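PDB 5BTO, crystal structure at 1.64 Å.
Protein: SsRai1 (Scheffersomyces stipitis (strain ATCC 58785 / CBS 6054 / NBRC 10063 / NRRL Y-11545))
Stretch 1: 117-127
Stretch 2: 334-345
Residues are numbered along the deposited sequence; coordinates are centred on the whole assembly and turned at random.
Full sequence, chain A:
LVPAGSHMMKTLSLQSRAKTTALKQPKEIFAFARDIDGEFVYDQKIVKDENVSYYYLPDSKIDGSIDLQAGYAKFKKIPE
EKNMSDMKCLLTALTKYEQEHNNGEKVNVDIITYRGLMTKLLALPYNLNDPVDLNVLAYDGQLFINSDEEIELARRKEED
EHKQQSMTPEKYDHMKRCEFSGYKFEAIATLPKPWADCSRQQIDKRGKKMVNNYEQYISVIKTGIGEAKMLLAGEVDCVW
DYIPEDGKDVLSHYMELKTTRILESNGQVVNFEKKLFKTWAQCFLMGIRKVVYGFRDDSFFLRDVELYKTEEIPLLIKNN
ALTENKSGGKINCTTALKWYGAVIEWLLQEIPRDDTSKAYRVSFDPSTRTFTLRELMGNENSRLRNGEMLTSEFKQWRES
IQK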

ATOM      1  N   LEU A 117     -18.750  -8.949   6.757  1.00 14.07           N
ATOM      2  CA  LEU A 117     -17.741  -8.954   5.706  1.00 13.55           C
ATOM      3  C   LEU A 117     -16.887  -7.692   5.804  1.00 13.72           C
ATOM      4  O   LEU A 117     -15.675  -7.730   5.576  1.00 14.55           O
ATOM      5  N   MET A 118     -17.515  -6.570   6.141  1.00 13.10           N
ATOM      6  CA  MET A 118     -16.781  -5.318   6.287  1.00 11.65           C
ATOM      7  C   MET A 118     -15.913  -5.342   7.544  1.00 12.40           C
ATOM      8  O   MET A 118     -14.814  -4.802   7.560  1.00 13.82           O
ATOM      9  N   THR A 119     -16.415  -5.988   8.594  1.00 13.05           N
ATOM     10  CA  THR A 119     -15.610  -6.193   9.791  1.00 13.31           C
ATOM     11  C   THR A 119     -14.311  -6.952   9.495  1.00 14.79           C
ATOM     12  O   THR A 119     -13.246  -6.633  10.042  1.00 15.39           O
ATOM     13  N   LYS A 120     -14.387  -7.958   8.635  1.00 13.26           N
ATOM     14  CA  LYS A 120     -13.180  -8.684   8.240  1.00 15.64           C
ATOM     15  C   LYS A 120     -12.155  -7.753   7.587  1.00 13.86           C
ATOM     16  O   LYS A 120     -10.951  -7.900   7.803  1.00 17.02           O
ATOM     17  N   LEU A 121     -12.623  -6.804   6.776  1.00 13.65           N
ATOM     18  CA  LEU A 121     -11.716  -5.853   6.146  1.00 13.58           C
ATOM     19  C   LEU A 121     -11.149  -4.865   7.170  1.00 13.88           C
ATOM     20  O   LEU A 121      -9.939  -4.582   7.188  1.00 15.46           O
ATOM     21  N   LEU A 122     -12.013  -4.368   8.056  1.00 12.33           N
ATOM     22  CA  LEU A 122     -11.602  -3.376   9.031  1.00 13.11           C
ATOM     23  C   LEU A 122     -10.577  -3.952  10.015  1.00 14.40           C
ATOM     24  O   LEU A 122      -9.643  -3.264  10.424  1.00 16.07           O
ATOM     25  N   ALA A 123     -10.744  -5.222  10.364  1.00 13.41           N
ATOM     26  CA  ALA A 123      -9.916  -5.845  11.397  1.00 13.50           C
ATOM     27  C   ALA A 123      -8.657  -6.482  10.830  1.00 13.85           C
ATOM     28  O   ALA A 123      -7.800  -6.945  11.581  1.00 15.95           O
ATOM     29  N   LEU A 124      -8.550  -6.502   9.503  1.00 14.17           N
ATOM     30  CA  LEU A 124      -7.455  -7.204   8.813  1.00 13.23           C
ATOM     31  C   LEU A 124      -6.020  -6.866   9.266  1.00 14.31           C
ATOM     32  O   LEU A 124      -5.207  -7.769   9.431  1.00 15.42           O
ATOM     33  N   PRO A 125      -5.702  -5.575   9.465  1.00 14.66           N
ATOM     34  CA  PRO A 125      -4.313  -5.238   9.815  1.00 16.22           C
ATOM     35  C   PRO A 125      -3.805  -5.958  11.065  1.00 16.22           C
ATOM     36  O   PRO A 125      -2.586  -6.115  11.225  1.00 19.20           O
ATOM     37  N   TYR A 126      -4.720  -6.367  11.945  1.00 16.23           N
ATOM     38  CA  TYR A 126      -4.327  -6.977  13.219  1.00 16.64           C
ATOM     39  C   TYR A 126      -4.729  -8.447  13.271  1.00 17.09           C
ATOM     40  O   TYR A 126      -4.684  -9.092  14.325  1.00 17.96           O
ATOM     41  N   ASN A 127      -5.072  -8.974  12.102  1.00 16.19           N
ATOM     42  CA  ASN A 127      -5.459 -10.370  11.947  1.00 16.72           C
ATOM     43  C   ASN A 127      -4.886 -10.946  10.660  1.00 17.07           C
ATOM     44  O   ASN A 127      -5.617 -11.461   9.810  1.00 19.08           O
ATOM     45  N   THR A 334      -7.780   3.699  15.046  1.00 16.70           N
ATOM     46  CA  THR A 334      -7.701   4.749  14.026  1.00 18.17           C
ATOM     47  C   THR A 334      -7.006   4.246  12.764  1.00 17.62           C
ATOM     48  O   THR A 334      -7.451   4.511  11.641  1.00 16.65           O
ATOM     49  N   THR A 335      -5.912   3.521  12.952  1.00 17.76           N
ATOM     50  CA  THR A 335      -5.187   2.946  11.825  1.00 18.71           C
ATOM     51  C   THR A 335      -6.079   1.965  11.065  1.00 15.75           C
ATOM     52  O   THR A 335      -6.107   1.950   9.822  1.00 15.33           O
ATOM     53  N   ALA A 336      -6.802   1.135  11.811  1.00 16.72           N
ATOM     54  CA  ALA A 336      -7.717   0.171  11.216  1.00 14.11           C
ATOM     55  C   ALA A 336      -8.718   0.899  10.323  1.00 13.47           C
ATOM     56  O   ALA A 336      -8.967   0.489   9.181  1.00 13.59           O
ATOM     57  N   LEU A 337      -9.284   1.981  10.849  1.00 12.65           N
ATOM     58  CA  LEU A 337     -10.301   2.736  10.110  1.00 12.51           C
ATOM     59  C   LEU A 337      -9.730   3.390   8.846  1.00 12.82           C
ATOM     60  O   LEU A 337     -10.405   3.452   7.814  1.00 14.03           O
ATOM     61  N   LYS A 338      -8.497   3.880   8.925  1.00 13.68           N
ATOM     62  CA  LYS A 338      -7.837   4.442   7.742  1.00 14.23           C
ATOM     63  C   LYS A 338      -7.569   3.368   6.682  1.00 14.26           C
ATOM     64  O   LYS A 338      -7.700   3.628   5.477  1.00 14.78           O
ATOM     65  N   TRP A 339      -7.176   2.168   7.112  1.00 12.89           N
ATOM     66  CA  TRP A 339      -7.043   1.047   6.174  1.00 13.41           C
ATOM     67  C   TRP A 339      -8.394   0.723   5.517  1.00 12.85           C
ATOM     68  O   TRP A 339      -8.504   0.545   4.303  1.00 13.12           O
ATOM     69  N   TYR A 340      -9.437   0.638   6.328  1.00 13.20           N
ATOM     70  CA  TYR A 340     -10.740   0.294   5.796  1.00 11.86           C
ATOM     71  C   TYR A 340     -11.190   1.337   4.767  1.00 13.84           C
ATOM     72  O   TYR A 340     -11.724   0.994   3.707  1.00 13.84           O
ATOM     73  N   GLY A 341     -10.954   2.607   5.071  1.00 14.40           N
ATOM     74  CA  GLY A 341     -11.306   3.672   4.148  1.00 13.92           C
ATOM     75  C   GLY A 341     -10.537   3.521   2.843  1.00 14.28           C
ATOM     76  O   GLY A 341     -11.072   3.769   1.760  1.00 14.68           O
ATOM     77  N   ALA A 342      -9.282   3.102   2.940  1.00 14.27           N
ATOM     78  CA  ALA A 342      -8.470   2.916   1.732  1.00 14.03           C
ATOM     79  C   ALA A 342      -9.024   1.790   0.861  1.00 14.36           C
ATOM     80  O   ALA A 342      -9.072   1.901  -0.375  1.00 15.49           O
ATOM     81  N   VAL A 343      -9.409   0.690   1.501  1.00 13.83           N
ATOM     82  CA  VAL A 343      -9.935  -0.458   0.787  1.00 13.02           C
ATOM     83  C   VAL A 343     -11.227  -0.097   0.053  1.00 13.11           C
ATOM     84  O   VAL A 343     -11.381  -0.393  -1.135  1.00 14.44           O
ATOM     85  N   ILE A 344     -12.158   0.535   0.766  1.00 13.32           N
ATOM     86  CA  ILE A 344     -13.444   0.867   0.156  1.00 13.21           C
ATOM     87  C   ILE A 344     -13.249   1.849  -1.013  1.00 12.90           C
ATOM     88  O   ILE A 344     -13.835   1.685  -2.088  1.00 14.21           O
ATOM     89  N   GLU A 345     -12.440   2.877  -0.800  1.00 12.53           N
ATOM     90  CA  GLU A 345     -12.150   3.830  -1.880  1.00 12.29           C
ATOM     91  C   GLU A 345     -11.532   3.137  -3.104  1.00 13.10           C
ATOM     92  O   GLU A 345     -11.893   3.427  -4.248  1.00 15.40           O
TER

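The two stretches lie more than 200 residues apart in sequence, yet their helices come within 8.5 Å of each other, axis to axis, with an angle of 119° between their N-to-C directions. Helices that cross so steeply meet over a compact patch, and here about 600 Å² of surface is buried, counting both sides. The backbones are nearest at Leu122 and Tyr340, whose CA atoms are 5.0 Å apart, which leaves little room between the backbones there.

Leu122 suits this place well. Its CA-to-CB bond points sideways, but with chi1 t and chi2 p the end of the side chain comes nearer to the second helix. CD1 becomes a bump in a hollow lined by Ala336, Leu337 and Tyr340: it lies 3.9 Å from Ala336 CB, 3.7 Å from Leu337 N and 3.7 Å from Tyr340 CB. Leu337 itself points away, yet its CD1 still reaches to 4.2 Å from Leu122 CD1. Ala336 suits the floor of this hollow because its side chain is a single methyl; its CA-to-CB bond points toward the first stretch, and its CB already sits 3.4 Å from the carbonyl atom Leu122 O.

Tyr340, with chi1 t, points toward the first helix and lays its long, flat ring along it. Leu121 CB meets the edge of the ring at Tyr340 CD1, 4.1 Å away, while Met118 CB is 3.9 Å from Tyr340 CE1 and 3.4 Å from Tyr340 OH. Met118 takes m for both chi1 and chi2, and this bend places its sulfur at the ring edge, with SD 5.3 Å from the centroid of the Tyr340 ring. The flexible thioether also reaches the next turn of the second helix, where Ile344, m at both chi angles, brings CD1 to 4.0 Å from Met118 SD. Between these contacts and the tryptophan, Leu121 (m, t) sends CD1 to 4.0 Å from CG1 of Val343, a short branched residue with chi1 t.

Trp339 is the other large bump. With chi1 t and chi2 at -105°, its indole fits against the 3-10 segment at Leu124 and Pro125. Pro125 CD packs 3.5 Å from Trp339 CD1, and Leu124 (t, t) sets CD2 4.0 Å from Trp339 CZ2; a compact proline ring and a branched leucine give the broad indole an apolar seat. At the ring edge, Trp339 NE1 donates to Leu121 O at 2.8 Å. The N-H...O angle of 128° makes this hydrogen bond weak despite its short length, but it gives the buried indole nitrogen a polar partner, and it is the sole hydrogen bond between the stretches.

Further along the first stretch, Tyr126 (chi1 m) starts sideways, but its ring comes nearer to the second stretch, at Thr335 and Ala336. Ala336 CB lies at the ring edge, 4.3 Å from Tyr126 CE2, and Tyr126 OH abuts Thr335 CB at 3.5 Å.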

ATOM      1  CB  LEU A 117     -18.399  -9.051   4.327  1.00 14.23           C
ATOM      2  CG  LEU A 117     -19.336 -10.257   4.154  1.00 15.25           C
ATOM      3  CD1 LEU A 117     -19.991 -10.253   2.769  1.00 16.33           C
ATOM      4  CD2 LEU A 117     -18.593 -11.574   4.411  1.00 15.92           C
ATOM      5  CB  MET A 118     -17.725  -4.113   6.267  1.00 13.68           C
ATOM      6  CG  MET A 118     -18.522  -3.994   4.960  1.00 13.55           C
ATOM      7  SD  MET A 118     -17.477  -3.826   3.482  1.00 14.15           S
ATOM      8  CE  MET A 118     -17.464  -5.504   2.875  1.00 14.58           C
ATOM      9  CB  THR A 119     -16.415  -6.966  10.869  1.00 14.97           C
ATOM     10  OG1 THR A 119     -17.578  -6.203  11.238  1.00 19.32           O
ATOM     11  CG2 THR A 119     -15.553  -7.213  12.100  1.00 19.17           C
ATOM     12  CB  LYS A 120     -13.515  -9.827   7.280  1.00 20.69           C
ATOM     13  CG  LYS A 120     -14.315 -10.961   7.894  1.00 26.04           C
ATOM     14  CD  LYS A 120     -14.485 -12.089   6.893  1.00 34.21           C
ATOM     15  CE  LYS A 120     -15.022 -13.349   7.556  1.00 39.33           C
ATOM     16  NZ  LYS A 120     -14.954 -14.521   6.635  1.00 41.08           N
ATOM     17  CB  LEU A 121     -12.424  -5.109   5.003  1.00 12.81           C
ATOM     18  CG  LEU A 121     -12.910  -5.983   3.846  1.00 12.86           C
ATOM     19  CD1 LEU A 121     -13.662  -5.141   2.830  1.00 15.08           C
ATOM     20  CD2 LEU A 121     -11.704  -6.647   3.171  1.00 14.95           C
ATOM     21  CB  LEU A 122     -12.838  -2.852   9.786  1.00 13.67           C
ATOM     22  CG  LEU A 122     -12.713  -1.856  10.933  1.00 14.21           C
ATOM     23  CD1 LEU A 122     -11.943  -0.616  10.555  1.00 16.65           C
ATOM     24  CD2 LEU A 122     -14.121  -1.463  11.438  1.00 15.88           C
ATOM     25  CB  ALA A 123     -10.721  -6.882  12.163  1.00 14.12           C
ATOM     26  CB  LEU A 124      -7.617  -7.039   7.278  1.00 13.72           C
ATOM     27  CG  LEU A 124      -6.618  -7.741   6.348  1.00 15.97           C
ATOM     28  CD1 LEU A 124      -7.265  -8.069   4.993  1.00 18.49           C
ATOM     29  CD2 LEU A 124      -5.347  -6.898   6.142  1.00 16.29           C
ATOM     30  CB  PRO A 125      -4.376  -3.735  10.085  1.00 16.57           C
ATOM     31  CG  PRO A 125      -5.519  -3.254   9.246  1.00 16.20           C
ATOM     32  CD  PRO A 125      -6.532  -4.371   9.279  1.00 14.56           C
ATOM     33  CB  TYR A 126      -4.874  -6.163  14.403  1.00 15.40           C
ATOM     34  CG  TYR A 126      -4.395  -4.732  14.301  1.00 16.20           C
ATOM     35  CD1 TYR A 126      -3.030  -4.433  14.372  1.00 18.00           C
ATOM     36  CD2 TYR A 126      -5.280  -3.688  14.057  1.00 16.27           C
ATOM     37  CE1 TYR A 126      -2.575  -3.130  14.242  1.00 18.91           C
ATOM     38  CE2 TYR A 126      -4.825  -2.384  13.929  1.00 18.25           C
ATOM     39  CZ  TYR A 126      -3.473  -2.114  14.021  1.00 19.29           C
ATOM     40  OH  TYR A 126      -3.018  -0.820  13.888  1.00 19.76           O
ATOM     41  CB  ASN A 127      -6.981 -10.491  11.970  1.00 18.58           C
ATOM     42  CG  ASN A 127      -7.543 -10.248  13.351  1.00 17.73           C
ATOM     43  OD1 ASN A 127      -7.494 -11.132  14.202  1.00 21.81           O
ATOM     44  ND2 ASN A 127      -8.025  -9.035  13.601  1.00 16.57           N
ATOM     45  CB  THR A 334      -6.964   5.987  14.556  1.00 22.13           C
ATOM     46  OG1 THR A 334      -7.666   6.500  15.693  1.00 24.65           O
ATOM     47  CG2 THR A 334      -6.897   7.071  13.489  1.00 24.44           C
ATOM     48  CB  THR A 335      -3.910   2.221  12.307  1.00 26.61           C
ATOM     49  OG1 THR A 335      -3.111   3.131  13.064  1.00 30.03           O
ATOM     50  CG2 THR A 335      -3.104   1.718  11.133  1.00 30.73           C
ATOM     51  CB  ALA A 336      -8.443  -0.638  12.306  1.00 14.87           C
ATOM     52  CB  LEU A 337     -10.965   3.785  11.007  1.00 15.76           C
ATOM     53  CG  LEU A 337     -12.233   4.432  10.451  1.00 20.40           C
ATOM     54  CD1 LEU A 337     -13.297   3.368  10.182  1.00 22.65           C
ATOM     55  CD2 LEU A 337     -12.757   5.486  11.430  1.00 24.08           C
ATOM     56  CB  LYS A 338      -6.536   5.157   8.130  1.00 18.13           C
ATOM     57  CG  LYS A 338      -6.732   6.431   8.950  1.00 20.76           C
ATOM     58  CD  LYS A 338      -5.391   6.961   9.427  1.00 28.19           C
ATOM     59  CE  LYS A 338      -5.551   8.093  10.421  1.00 35.01           C
ATOM     60  NZ  LYS A 338      -4.245   8.518  11.006  1.00 41.49           N
ATOM     61  CB  TRP A 339      -6.477  -0.189   6.887  1.00 13.65           C
ATOM     62  CG  TRP A 339      -6.820  -1.495   6.225  1.00 14.76           C
ATOM     63  CD1 TRP A 339      -7.740  -2.418   6.650  1.00 14.69           C
ATOM     64  CD2 TRP A 339      -6.268  -2.014   5.004  1.00 13.21           C
ATOM     65  NE1 TRP A 339      -7.778  -3.485   5.784  1.00 15.10           N
ATOM     66  CE2 TRP A 339      -6.884  -3.266   4.767  1.00 13.95           C
ATOM     67  CE3 TRP A 339      -5.300  -1.552   4.103  1.00 15.10           C
ATOM     68  CZ2 TRP A 339      -6.578  -4.057   3.661  1.00 15.67           C
ATOM     69  CZ3 TRP A 339      -4.987  -2.340   3.003  1.00 15.60           C
ATOM     70  CH2 TRP A 339      -5.628  -3.584   2.791  1.00 15.15           C
ATOM     71  CB  TYR A 340     -11.730   0.210   6.966  1.00 11.95           C
ATOM     72  CG  TYR A 340     -13.151  -0.082   6.572  1.00 12.26           C
ATOM     73  CD1 TYR A 340     -13.497  -1.283   5.958  1.00 13.45           C
ATOM     74  CD2 TYR A 340     -14.160   0.830   6.854  1.00 13.01           C
ATOM     75  CE1 TYR A 340     -14.820  -1.559   5.611  1.00 11.54           C
ATOM     76  CE2 TYR A 340     -15.472   0.568   6.515  1.00 12.87           C
ATOM     77  CZ  TYR A 340     -15.791  -0.621   5.895  1.00 12.55           C
ATOM     78  OH  TYR A 340     -17.099  -0.889   5.569  1.00 13.47           O
ATOM     79  CB  ALA A 342      -6.981   2.635   2.102  1.00 14.49           C
ATOM     80  CB  VAL A 343     -10.250  -1.624   1.743  1.00 13.71           C
ATOM     81  CG1 VAL A 343     -10.994  -2.735   0.993  1.00 15.89           C
ATOM     82  CG2 VAL A 343      -8.978  -2.134   2.393  1.00 15.73           C
ATOM     83  CB  ILE A 344     -14.424   1.451   1.180  1.00 10.76           C
ATOM     84  CG1 ILE A 344     -14.770   0.408   2.255  1.00 12.19           C
ATOM     85  CG2 ILE A 344     -15.704   1.925   0.492  1.00 14.95           C
ATOM     86  CD1 ILE A 344     -15.363  -0.880   1.725  1.00 16.57           C
ATOM     87  CB  GLU A 345     -11.213   4.923  -1.377  1.00 16.62           C
ATOM     88  CG  GLU A 345     -10.886   5.993  -2.407  1.00 20.89           C
ATOM     89  CD  GLU A 345      -9.783   6.923  -1.927  1.00 30.28           C
ATOM     90  OE1 GLU A 345      -8.664   6.429  -1.685  1.00 32.82           O
ATOM     91  OE2 GLU A 345     -10.033   8.143  -1.781  1.00 35.04           O
TER